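Local coordinates for protein putative aldehyde dehydrogenase AldY (Bacillus subtilis, PDB 4DNG) that probably oxidises aldehydes to carboxylates with NAD(+) as the electron acceptor, and may help protect cells against stress from ethanol and related compounds, at residues E19-T23 / D210-I214. Residue numbers count along the deposited sequence, not the author numbering.
Sequences ESGRT and DVKEI
A long arginine bridges a surface loop, 19-23, to the first turn of the short helix 211-214; the backbones approach no closer than 7.4 Å, between the CA atoms of S20 and E213. R22, with most surface covered, has chi1 m, chi2 t and chi3 m. The R22 guanidinium offers its edge to two carboxylates in hydrogen-bonded salt bridges: R22 NE to E213 OE2 (3.2 Å), R22 NH2 to D210 OD1 (2.6 Å) and R22 NH1 to D210 OD2 (3.0 Å). E213 leaves the helix sideways, but with chi1 and chi2 m its carboxylate comes nearer the loop, E213 OE1 3.2 Å from S20 CB. D210 suits the N-cap because D210 OD1 also accepts from E213 N (2.9 Å). On the loop, S20 OG accepts from R22 N (3.0 Å), forming an ST turn; between them G21 adopts phi 92°, psi -27°, where a CB would strike the preceding carbonyl oxygen. Away from the predicted catalytic residues and probable NAD(+) site, this surface salt-bridge network joins an ST turn to a capped helix start.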
ATOM      1  N   GLU A  19     -27.752  -6.799  18.808  1.00 78.32           N
ATOM      2  CA  GLU A  19     -28.433  -8.069  18.978  1.00 78.89           C
ATOM      3  C   GLU A  19     -27.686  -9.056  19.864  1.00 79.56           C
ATOM      4  O   GLU A  19     -28.046 -10.228  19.918  1.00 83.05           O
ATOM      5  CB  GLU A  19     -28.670  -8.705  17.610  1.00 79.77           C
ATOM      6  CG  GLU A  19     -29.722  -8.009  16.772  1.00 79.17           C
ATOM      7  CD  GLU A  19     -31.118  -8.416  17.172  1.00 89.88           C
ATOM      8  OE1 GLU A  19     -31.597  -7.968  18.239  1.00 84.08           O
ATOM      9  OE2 GLU A  19     -31.733  -9.196  16.412  1.00108.11           O
ATOM     10  N   SER A  20     -26.655  -8.597  20.560  1.00 72.07           N
ATOM     11  CA  SER A  20     -25.735  -9.529  21.212  1.00 65.68           C
ATOM     12  C   SER A  20     -26.139  -9.864  22.635  1.00 68.40           C
ATOM     13  O   SER A  20     -25.591 -10.788  23.231  1.00 73.07           O
ATOM     14  CB  SER A  20     -24.331  -8.934  21.242  1.00 66.50           C
ATOM     15  OG  SER A  20     -24.103  -8.214  22.448  1.00 64.60           O
ATOM     16  N   GLY A  21     -27.071  -9.088  23.180  1.00 67.47           N
ATOM     17  CA  GLY A  21     -27.487  -9.217  24.567  1.00 66.44           C
ATOM     18  C   GLY A  21     -26.708  -8.308  25.500  1.00 70.88           C
ATOM     19  O   GLY A  21     -27.211  -7.898  26.541  1.00 77.37           O
ATOM     20  N   ARG A  22     -25.482  -7.981  25.117  1.00 71.88           N
ATOM     21  CA  ARG A  22     -24.550  -7.280  26.001  1.00 72.26           C
ATOM     22  C   ARG A  22     -24.697  -5.782  25.816  1.00 68.68           C
ATOM     23  O   ARG A  22     -25.114  -5.311  24.753  1.00 67.94           O
ATOM     24  CB  ARG A  22     -23.090  -7.705  25.716  1.00 65.78           C
ATOM     25  CG  ARG A  22     -22.691  -9.087  26.244  1.00 64.32           C
ATOM     26  CD  ARG A  22     -21.174  -9.194  26.489  1.00 65.62           C
ATOM     27  NE  ARG A  22     -20.486  -9.007  25.231  1.00 67.28           N
ATOM     28  CZ  ARG A  22     -19.558  -8.100  24.978  1.00 72.01           C
ATOM     29  NH1 ARG A  22     -19.085  -7.302  25.935  1.00 66.08           N
ATOM     30  NH2 ARG A  22     -19.072  -8.043  23.745  1.00 74.73           N
ATOM     31  N   THR A  23     -24.356  -5.027  26.853  1.00 67.00           N
ATOM     32  CA  THR A  23     -24.418  -3.578  26.770  1.00 67.22           C
ATOM     33  C   THR A  23     -23.240  -2.965  27.501  1.00 76.34           C
ATOM     34  O   THR A  23     -22.605  -3.614  28.329  1.00 81.58           O
ATOM     35  CB  THR A  23     -25.678  -3.015  27.417  1.00 65.99           C
ATOM     36  OG1 THR A  23     -25.569  -3.196  28.822  1.00 70.49           O
ATOM     37  CG2 THR A  23     -26.938  -3.720  26.913  1.00 69.78           C
ATOM     38  N   ASP A 210     -17.998  -4.164  20.169  1.00 55.93           N
ATOM     39  CA  ASP A 210     -16.663  -4.276  20.733  1.00 53.77           C
ATOM     40  C   ASP A 210     -15.992  -5.501  20.149  1.00 57.48           C
ATOM     41  O   ASP A 210     -16.617  -6.305  19.447  1.00 58.27           O
ATOM     42  CB  ASP A 210     -16.680  -4.250  22.286  1.00 52.44           C
ATOM     43  CG  ASP A 210     -17.311  -5.496  22.909  1.00 64.77           C
ATOM     44  OD1 ASP A 210     -17.845  -6.339  22.161  1.00 72.67           O
ATOM     45  OD2 ASP A 210     -17.272  -5.645  24.159  1.00 70.60           O
ATOM     46  N   VAL A 211     -14.703  -5.616  20.386  1.00 64.68           N
ATOM     47  CA  VAL A 211     -13.955  -6.717  19.816  1.00 66.01           C
ATOM     48  C   VAL A 211     -14.417  -8.047  20.412  1.00 63.33           C
ATOM     49  O   VAL A 211     -14.416  -9.087  19.745  1.00 63.23           O
ATOM     50  CB  VAL A 211     -12.453  -6.445  19.917  1.00 62.42           C
ATOM     51  CG1 VAL A 211     -11.669  -7.693  19.624  1.00 56.81           C
ATOM     52  CG2 VAL A 211     -12.083  -5.312  18.940  1.00 56.41           C
ATOM     53  N   LYS A 212     -14.885  -7.995  21.652  1.00 57.88           N
ATOM     54  CA  LYS A 212     -15.478  -9.162  22.277  1.00 60.16           C
ATOM     55  C   LYS A 212     -16.633  -9.739  21.409  1.00 61.69           C
ATOM     56  O   LYS A 212     -16.811 -10.948  21.321  1.00 60.42           O
ATOM     57  CB  LYS A 212     -15.959  -8.810  23.670  1.00 59.69           C
ATOM     58  CG  LYS A 212     -14.821  -8.644  24.656  1.00 63.87           C
ATOM     59  CD  LYS A 212     -15.320  -8.158  26.001  1.00 69.08           C
ATOM     60  CE  LYS A 212     -14.212  -8.192  27.042  1.00 71.91           C
ATOM     61  NZ  LYS A 212     -14.695  -7.794  28.403  1.00 70.16           N
ATOM     62  N   GLU A 213     -17.413  -8.876  20.769  1.00 58.97           N
ATOM     63  CA  GLU A 213     -18.419  -9.353  19.834  1.00 59.62           C
ATOM     64  C   GLU A 213     -17.804  -9.764  18.500  1.00 57.71           C
ATOM     65  O   GLU A 213     -18.137 -10.795  17.948  1.00 55.96           O
ATOM     66  CB  GLU A 213     -19.514  -8.314  19.613  1.00 57.34           C
ATOM     67  CG  GLU A 213     -20.557  -8.265  20.717  1.00 67.83           C
ATOM     68  CD  GLU A 213     -21.135  -9.623  21.077  1.00 75.25           C
ATOM     69  OE1 GLU A 213     -21.639 -10.308  20.168  1.00 77.40           O
ATOM     70  OE2 GLU A 213     -21.108  -9.993  22.278  1.00 77.55           O
ATOM     71  N   ILE A 214     -16.853  -8.984  18.024  1.00 63.04           N
ATOM     72  CA  ILE A 214     -16.577  -8.944  16.613  1.00 60.02           C
ATOM     73  C   ILE A 214     -15.247  -9.548  16.198  1.00 59.19           C
ATOM     74  O   ILE A 214     -15.027  -9.819  15.035  1.00 63.52           O
ATOM     75  CB  ILE A 214     -16.892  -7.504  16.137  1.00 62.30           C
ATOM     76  CG1 ILE A 214     -18.216  -7.546  15.370  1.00 58.59           C
ATOM     77  CG2 ILE A 214     -15.712  -6.735  15.502  1.00 53.03           C
ATOM     78  CD1 ILE A 214     -18.924  -6.218  15.288  1.00 70.37           C
TER